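Regulatory protein SdiA (Escherichia coli, PDB 4LFU) activates transcription from a promoter upstream of the ftsQAZ cell-division genes and responds to acyl-homoserine lactone autoinducers as a LuxR-type quorum-sensing receptor. Local coordinates at residues M178-S181 with K182-E186; V211-H214 with Q215-Q219. All coordinates share one frame; numbering follows the deposited sequence.

Contacts 1 and 2 both belong to the C-terminal LuxR-type DNA-binding domain and lie about 10 Å apart, centre to centre. Contact 1 starts helix 182-192; contact 2 runs along helix 208-222, the second helix of the predicted helix-turn-helix. Packing joins them directly. Phe180 CD2 lies 3.8 Å from Met218 SD, the backbone oxygen Glu184 O is 3.5 Å from the same sulfur, and Glu184 OE1 is 3.3 Å from Asn217 CB. At the other end of the interface Arg183 CG comes within 3.6 Å of His214 NE2. The capped first turn of contact 1 therefore rests against one flank of the helix described by contact 2.

Contact 1: residues M178-S181 with K182-E186; sequences MNFS and KREKE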
ATOM      1  N   MET A 178      -2.564 -17.851   4.104  1.00 39.98           N
ATOM      2  CA  MET A 178      -3.234 -18.543   3.008  1.00 40.36           C
ATOM      3  C   MET A 178      -2.159 -19.174   2.145  1.00 39.66           C
ATOM      4  O   MET A 178      -1.732 -18.595   1.129  1.00 38.97           O
ATOM      5  CB  MET A 178      -4.122 -17.602   2.165  1.00 40.49           C
ATOM      6  CG  MET A 178      -4.819 -16.499   2.957  1.00 41.14           C
ATOM      7  SD  MET A 178      -6.202 -15.662   2.130  1.00 41.91           S
ATOM      8  CE  MET A 178      -6.420 -14.422   3.393  1.00 43.34           C
ATOM      9  N   ASN A 179      -1.694 -20.349   2.575  1.00 39.18           N
ATOM     10  CA  ASN A 179      -0.693 -21.082   1.813  1.00 38.88           C
ATOM     11  C   ASN A 179      -1.401 -21.844   0.710  1.00 36.88           C
ATOM     12  O   ASN A 179      -1.832 -22.968   0.904  1.00 36.68           O
ATOM     13  CB  ASN A 179       0.100 -22.040   2.712  1.00 39.48           C
ATOM     14  CG  ASN A 179       0.903 -21.314   3.776  1.00 43.77           C
ATOM     15  OD1 ASN A 179       1.638 -20.348   3.491  1.00 47.12           O
ATOM     16  ND2 ASN A 179       0.765 -21.770   5.025  1.00 45.75           N
ATOM     17  N   PHE A 180      -1.561 -21.204  -0.433  1.00 35.36           N
ATOM     18  CA  PHE A 180      -2.339 -21.786  -1.509  1.00 34.49           C
ATOM     19  C   PHE A 180      -1.392 -22.169  -2.620  1.00 34.61           C
ATOM     20  O   PHE A 180      -0.383 -21.507  -2.834  1.00 34.36           O
ATOM     21  CB  PHE A 180      -3.423 -20.828  -2.051  1.00 33.46           C
ATOM     22  CG  PHE A 180      -4.557 -20.536  -1.081  1.00 31.65           C
ATOM     23  CD1 PHE A 180      -4.759 -21.303   0.073  1.00 30.61           C
ATOM     24  CD2 PHE A 180      -5.444 -19.496  -1.346  1.00 31.28           C
ATOM     25  CE1 PHE A 180      -5.810 -21.017   0.963  1.00 28.58           C
ATOM     26  CE2 PHE A 180      -6.503 -19.214  -0.466  1.00 29.36           C
ATOM     27  CZ  PHE A 180      -6.682 -19.982   0.681  1.00 29.11           C
ATOM     28  N   SER A 181      -1.741 -23.250  -3.312  1.00 34.57           N
ATOM     29  CA  SER A 181      -0.981 -23.750  -4.443  1.00 34.11           C
ATOM     30  C   SER A 181      -1.207 -22.811  -5.590  1.00 33.93           C
ATOM     31  O   SER A 181      -2.178 -22.050  -5.591  1.00 33.66           O
ATOM     32  CB  SER A 181      -1.486 -25.147  -4.834  1.00 33.61           C
ATOM     33  OG  SER A 181      -2.759 -25.071  -5.490  1.00 33.25           O
ATOM     34  N   LYS A 182      -0.320 -22.886  -6.578  1.00 34.13           N
ATOM     35  CA  LYS A 182      -0.456 -22.142  -7.823  1.00 34.85           C
ATOM     36  C   LYS A 182      -1.829 -22.344  -8.462  1.00 33.25           C
ATOM     37  O   LYS A 182      -2.451 -21.387  -8.910  1.00 32.65           O
ATOM     38  CB  LYS A 182       0.614 -22.580  -8.827  1.00 35.04           C
ATOM     39  CG  LYS A 182       1.966 -21.907  -8.684  1.00 38.24           C
ATOM     40  CD  LYS A 182       2.793 -22.042  -9.993  1.00 38.35           C
ATOM     41  CE  LYS A 182       2.031 -21.500 -11.243  1.00 44.77           C
ATOM     42  NZ  LYS A 182       1.741 -20.000 -11.224  1.00 44.67           N
ATOM     43  N   ARG A 183      -2.269 -23.598  -8.540  1.00 32.23           N
ATOM     44  CA  ARG A 183      -3.555 -23.942  -9.154  1.00 31.06           C
ATOM     45  C   ARG A 183      -4.738 -23.403  -8.350  1.00 30.30           C
ATOM     46  O   ARG A 183      -5.708 -22.933  -8.924  1.00 30.15           O
ATOM     47  CB  ARG A 183      -3.685 -25.458  -9.304  1.00 31.32           C
ATOM     48  CG  ARG A 183      -5.013 -25.924  -9.873  1.00 31.96           C
ATOM     49  CD  ARG A 183      -5.201 -25.385 -11.257  1.00 34.03           C
ATOM     50  NE  ARG A 183      -5.668 -26.418 -12.167  1.00 36.11           N
ATOM     51  CZ  ARG A 183      -5.546 -26.366 -13.490  1.00 36.11           C
ATOM     52  NH1 ARG A 183      -4.969 -25.321 -14.069  1.00 33.60           N
ATOM     53  NH2 ARG A 183      -6.001 -27.374 -14.227  1.00 36.68           N
ATOM     54  N   GLU A 184      -4.656 -23.474  -7.024  1.00 29.89           N
ATOM     55  CA  GLU A 184      -5.677 -22.881  -6.155  1.00 29.40           C
ATOM     56  C   GLU A 184      -5.814 -21.375  -6.414  1.00 29.04           C
ATOM     57  O   GLU A 184      -6.913 -20.899  -6.669  1.00 28.70           O
ATOM     58  CB  GLU A 184      -5.387 -23.199  -4.679  1.00 29.38           C
ATOM     59  CG  GLU A 184      -5.685 -24.651  -4.353  1.00 29.64           C
ATOM     60  CD  GLU A 184      -5.316 -25.093  -2.931  1.00 29.90           C
ATOM     61  OE1 GLU A 184      -5.866 -26.133  -2.510  1.00 30.53           O
ATOM     62  OE2 GLU A 184      -4.481 -24.447  -2.251  1.00 29.65           O
ATOM     63  N   LYS A 185      -4.692 -20.647  -6.381  1.00 29.36           N
ATOM     64  CA  LYS A 185      -4.637 -19.209  -6.698  1.00 29.33           C
ATOM     65  C   LYS A 185      -5.210 -18.869  -8.086  1.00 29.57           C
ATOM     66  O   LYS A 185      -5.985 -17.903  -8.235  1.00 29.13           O
ATOM     67  CB  LYS A 185      -3.212 -18.666  -6.563  1.00 29.15           C
ATOM     68  CG  LYS A 185      -2.696 -18.634  -5.135  1.00 30.74           C
ATOM     69  CD  LYS A 185      -1.366 -17.900  -5.025  1.00 35.63           C
ATOM     70  CE  LYS A 185      -0.313 -18.792  -4.354  1.00 40.42           C
ATOM     71  NZ  LYS A 185       0.527 -18.104  -3.303  1.00 43.98           N
ATOM     72  N   GLU A 186      -4.869 -19.677  -9.090  1.00 29.72           N
ATOM     73  CA  GLU A 186      -5.412 -19.487 -10.446  1.00 29.99           C
ATOM     74  C   GLU A 186      -6.942 -19.578 -10.495  1.00 29.34           C
ATOM     75  O   GLU A 186      -7.598 -18.715 -11.059  1.00 29.72           O
ATOM     76  CB  GLU A 186      -4.763 -20.469 -11.428  1.00 29.44           C
ATOM     77  CG  GLU A 186      -5.402 -20.495 -12.824  1.00 30.15           C
ATOM     78  CD  GLU A 186      -4.656 -21.418 -13.780  1.00 32.34           C
ATOM     79  OE1 GLU A 186      -4.425 -22.587 -13.409  1.00 33.54           O
ATOM     80  OE2 GLU A 186      -4.281 -20.976 -14.896  1.00 37.45           O
TER
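A capping box between Ser181 and Glu184 starts helix 182-192, the first helix of the LuxR-type DNA-binding domain. Its two bonds run in opposite directions: Glu184 N donates to Ser181 OG at 2.9 Å, and Ser181 N donates to Glu184 OE2 at 3.2 Å in a nearly straight N-H...O bond. The serine hydroxyl can meet the first turn because chi1 of 74° sets OG between its own backbone N and carbonyl carbon. The reciprocal bond reaches OE2 on its anti side, 34° out of the carboxylate plane, at the end of a glutamate chain extended beyond CG. That chain passes close to the serine, with Glu184 CG 3.2 Å from Ser181 OG. Behind the cap, Lys185 N donates to Ser181 O at 3.0 Å, closing the first helical turn.

Glu184 OE2 also lies 3.5 Å from Phe180 CA, while the phenyl ring and the carboxylate stand almost perpendicular, their planes 84° apart. Met178 CB lies over the centre of one face of that ring, 3.8 Å above its plane. On the lysine side, the aliphatic part of Lys185 runs past the backbone before the cap, and its CE comes 3.1 Å from Phe180 O. The same carboxylate oxygen of Glu184 forms a salt bridge with Lys221 of helix 208-222, whose NZ also bonds to Asn179 O; the cap is thus tied to a neighbouring helix, and the lysine probably helps keep the carboxylate ionised. Phe180 meanwhile packs on Val230 of helix 227-237. The two reciprocal bonds define the N-terminal capping box, and the Lys185 N to Ser181 O bond is the first i to i+4 bond of the helix it begins, here in a LuxR-type helix-turn-helix domain.

Contact 2: residues V211-H214 with Q215-Q219; sequences VNFH and QKNMQ
Phe213 carries its CG opposite the backbone N (chi1 -178°), whereas Asn217, one turn later, has chi1 of -64°; together these torsions bring the amide over the phenyl ring. Both residues lie on helix 208-222, whose first part forms the second helix of the predicted helix-turn-helix motif. Asn217 ND2 sits 3.6 Å above the ring plane, over its centre, and the amide plane is turned 76° from the ring. The amide therefore presents its nitrogen to the aromatic face and does not lie flat upon it.

Beneath the side chains, the backbone keeps alpha-helical i to i+4 bonding: Gln215 N donates to Val211 O at 3.0 Å, and Asn217 N donates to Phe213 O at 3.1 Å. Met218 CE turns back to 3.6 Å from His214 O, the carbonyl that accepts from Met218 N. Asn212 OD1 and Gln215 NE2 reach outside this helix, bonding to Ser197 and Thr191 respectively, which ties it to its neighbours. One water links the imidazole to the amide: its oxygen accepts from Asn217 ND2 at 2.7 Å and lies 2.7 Å from His214 ND1, bridging two side chains three residues apart.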
ATOM      1  N   VAL A 211     -12.489 -28.140 -10.166  1.00 29.91           N
ATOM      2  CA  VAL A 211     -12.636 -26.764  -9.726  1.00 28.47           C
ATOM      3  C   VAL A 211     -13.116 -26.763  -8.275  1.00 28.51           C
ATOM      4  O   VAL A 211     -12.480 -26.160  -7.424  1.00 28.07           O
ATOM      5  CB  VAL A 211     -13.606 -25.914 -10.642  1.00 28.92           C
ATOM      6  CG1 VAL A 211     -13.879 -24.557 -10.007  1.00 25.65           C
ATOM      7  CG2 VAL A 211     -13.020 -25.717 -12.057  1.00 27.14           C
ATOM      8  N   ASN A 212     -14.212 -27.473  -8.010  1.00 28.55           N
ATOM      9  CA  ASN A 212     -14.839 -27.528  -6.692  1.00 29.53           C
ATOM     10  C   ASN A 212     -13.974 -28.223  -5.656  1.00 29.43           C
ATOM     11  O   ASN A 212     -14.046 -27.887  -4.470  1.00 30.37           O
ATOM     12  CB  ASN A 212     -16.249 -28.158  -6.758  1.00 29.59           C
ATOM     13  CG  ASN A 212     -17.182 -27.413  -7.730  1.00 32.41           C
ATOM     14  OD1 ASN A 212     -17.081 -26.187  -7.895  1.00 34.31           O
ATOM     15  ND2 ASN A 212     -18.068 -28.152  -8.398  1.00 34.14           N
ATOM     16  N   PHE A 213     -13.180 -29.194  -6.103  1.00 28.63           N
ATOM     17  CA  PHE A 213     -12.159 -29.809  -5.276  1.00 28.00           C
ATOM     18  C   PHE A 213     -11.230 -28.739  -4.717  1.00 27.31           C
ATOM     19  O   PHE A 213     -11.071 -28.634  -3.518  1.00 27.44           O
ATOM     20  CB  PHE A 213     -11.357 -30.825  -6.110  1.00 28.29           C
ATOM     21  CG  PHE A 213     -10.273 -31.570  -5.342  1.00 27.92           C
ATOM     22  CD1 PHE A 213     -10.532 -32.143  -4.083  1.00 29.24           C
ATOM     23  CD2 PHE A 213      -9.004 -31.737  -5.903  1.00 27.72           C
ATOM     24  CE1 PHE A 213      -9.535 -32.843  -3.394  1.00 27.76           C
ATOM     25  CE2 PHE A 213      -7.997 -32.448  -5.214  1.00 28.43           C
ATOM     26  CZ  PHE A 213      -8.275 -33.006  -3.969  1.00 28.28           C
ATOM     27  N   HIS A 214     -10.620 -27.961  -5.594  1.00 26.85           N
ATOM     28  CA  HIS A 214      -9.722 -26.872  -5.185  1.00 27.50           C
ATOM     29  C   HIS A 214     -10.377 -25.807  -4.280  1.00 26.78           C
ATOM     30  O   HIS A 214      -9.764 -25.384  -3.301  1.00 26.41           O
ATOM     31  CB  HIS A 214      -9.053 -26.230  -6.411  1.00 27.12           C
ATOM     32  CG  HIS A 214      -8.121 -27.156  -7.129  1.00 29.78           C
ATOM     33  ND1 HIS A 214      -6.950 -27.618  -6.564  1.00 31.25           N
ATOM     34  CD2 HIS A 214      -8.197 -27.728  -8.353  1.00 29.95           C
ATOM     35  CE1 HIS A 214      -6.332 -28.410  -7.420  1.00 29.61           C
ATOM     36  NE2 HIS A 214      -7.067 -28.490  -8.513  1.00 32.32           N
ATOM     37  N   GLN A 215     -11.609 -25.408  -4.618  1.00 26.63           N
ATOM     38  CA  GLN A 215     -12.405 -24.469  -3.821  1.00 26.99           C
ATOM     39  C   GLN A 215     -12.542 -24.946  -2.385  1.00 27.14           C
ATOM     40  O   GLN A 215     -12.286 -24.193  -1.452  1.00 26.63           O
ATOM     41  CB  GLN A 215     -13.814 -24.237  -4.407  1.00 26.71           C
ATOM     42  CG  GLN A 215     -13.896 -23.590  -5.786  1.00 26.81           C
ATOM     43  CD  GLN A 215     -13.508 -22.119  -5.821  1.00 28.00           C
ATOM     44  OE1 GLN A 215     -12.913 -21.577  -4.880  1.00 27.26           O
ATOM     45  NE2 GLN A 215     -13.809 -21.471  -6.947  1.00 26.95           N
ATOM     46  N   LYS A 216     -12.945 -26.202  -2.246  1.00 28.08           N
ATOM     47  CA  LYS A 216     -13.069 -26.907  -0.975  1.00 29.23           C
ATOM     48  C   LYS A 216     -11.814 -26.960  -0.134  1.00 28.91           C
ATOM     49  O   LYS A 216     -11.894 -26.766   1.076  1.00 29.32           O
ATOM     50  CB  LYS A 216     -13.569 -28.330  -1.218  1.00 29.58           C
ATOM     51  CG  LYS A 216     -15.047 -28.525  -0.901  1.00 33.76           C
ATOM     52  CD  LYS A 216     -15.938 -27.448  -1.558  1.00 38.75           C
ATOM     53  CE  LYS A 216     -17.017 -26.945  -0.605  1.00 41.44           C
ATOM     54  NZ  LYS A 216     -17.782 -25.796  -1.213  1.00 43.79           N
ATOM     55  N   ASN A 217     -10.670 -27.224  -0.768  1.00 28.60           N
ATOM     56  CA  ASN A 217      -9.374 -27.286  -0.069  1.00 28.76           C
ATOM     57  C   ASN A 217      -8.936 -25.927   0.491  1.00 28.38           C
ATOM     58  O   ASN A 217      -8.325 -25.862   1.549  1.00 28.56           O
ATOM     59  CB  ASN A 217      -8.255 -27.844  -0.980  1.00 28.33           C
ATOM     60  CG  ASN A 217      -8.489 -29.314  -1.410  1.00 30.12           C
ATOM     61  OD1 ASN A 217      -9.259 -30.051  -0.787  1.00 31.03           O
ATOM     62  ND2 ASN A 217      -7.795 -29.739  -2.469  1.00 28.80           N
ATOM     63  N   MET A 218      -9.219 -24.860  -0.253  1.00 28.62           N
ATOM     64  CA  MET A 218      -8.925 -23.490   0.150  1.00 28.52           C
ATOM     65  C   MET A 218      -9.861 -23.076   1.307  1.00 28.99           C
ATOM     66  O   MET A 218      -9.444 -22.390   2.236  1.00 28.56           O
ATOM     67  CB  MET A 218      -9.109 -22.545  -1.040  1.00 27.99           C
ATOM     68  CG  MET A 218      -7.958 -22.518  -2.047  1.00 26.96           C
ATOM     69  SD  MET A 218      -8.162 -21.289  -3.370  1.00 29.47           S
ATOM     70  CE  MET A 218      -9.504 -21.964  -4.348  1.00 26.70           C
ATOM     71  N   GLN A 219     -11.118 -23.509   1.225  1.00 29.07           N
ATOM     72  CA  GLN A 219     -12.115 -23.279   2.269  1.00 30.43           C
ATOM     73  C   GLN A 219     -11.696 -23.988   3.530  1.00 32.16           C
ATOM     74  O   GLN A 219     -11.690 -23.387   4.598  1.00 32.24           O
ATOM     75  CB  GLN A 219     -13.513 -23.740   1.814  1.00 29.54           C
ATOM     76  CG  GLN A 219     -14.244 -22.676   1.037  1.00 27.86           C
ATOM     77  CD  GLN A 219     -15.324 -23.195   0.118  1.00 27.68           C
ATOM     78  OE1 GLN A 219     -15.325 -22.890  -1.084  1.00 28.95           O
ATOM     79  NE2 GLN A 219     -16.266 -23.946   0.664  1.00 25.37           N
TER
HETATM   80  O   HOH W   1      -6.294 -28.210  -4.065  1.00 26.23           O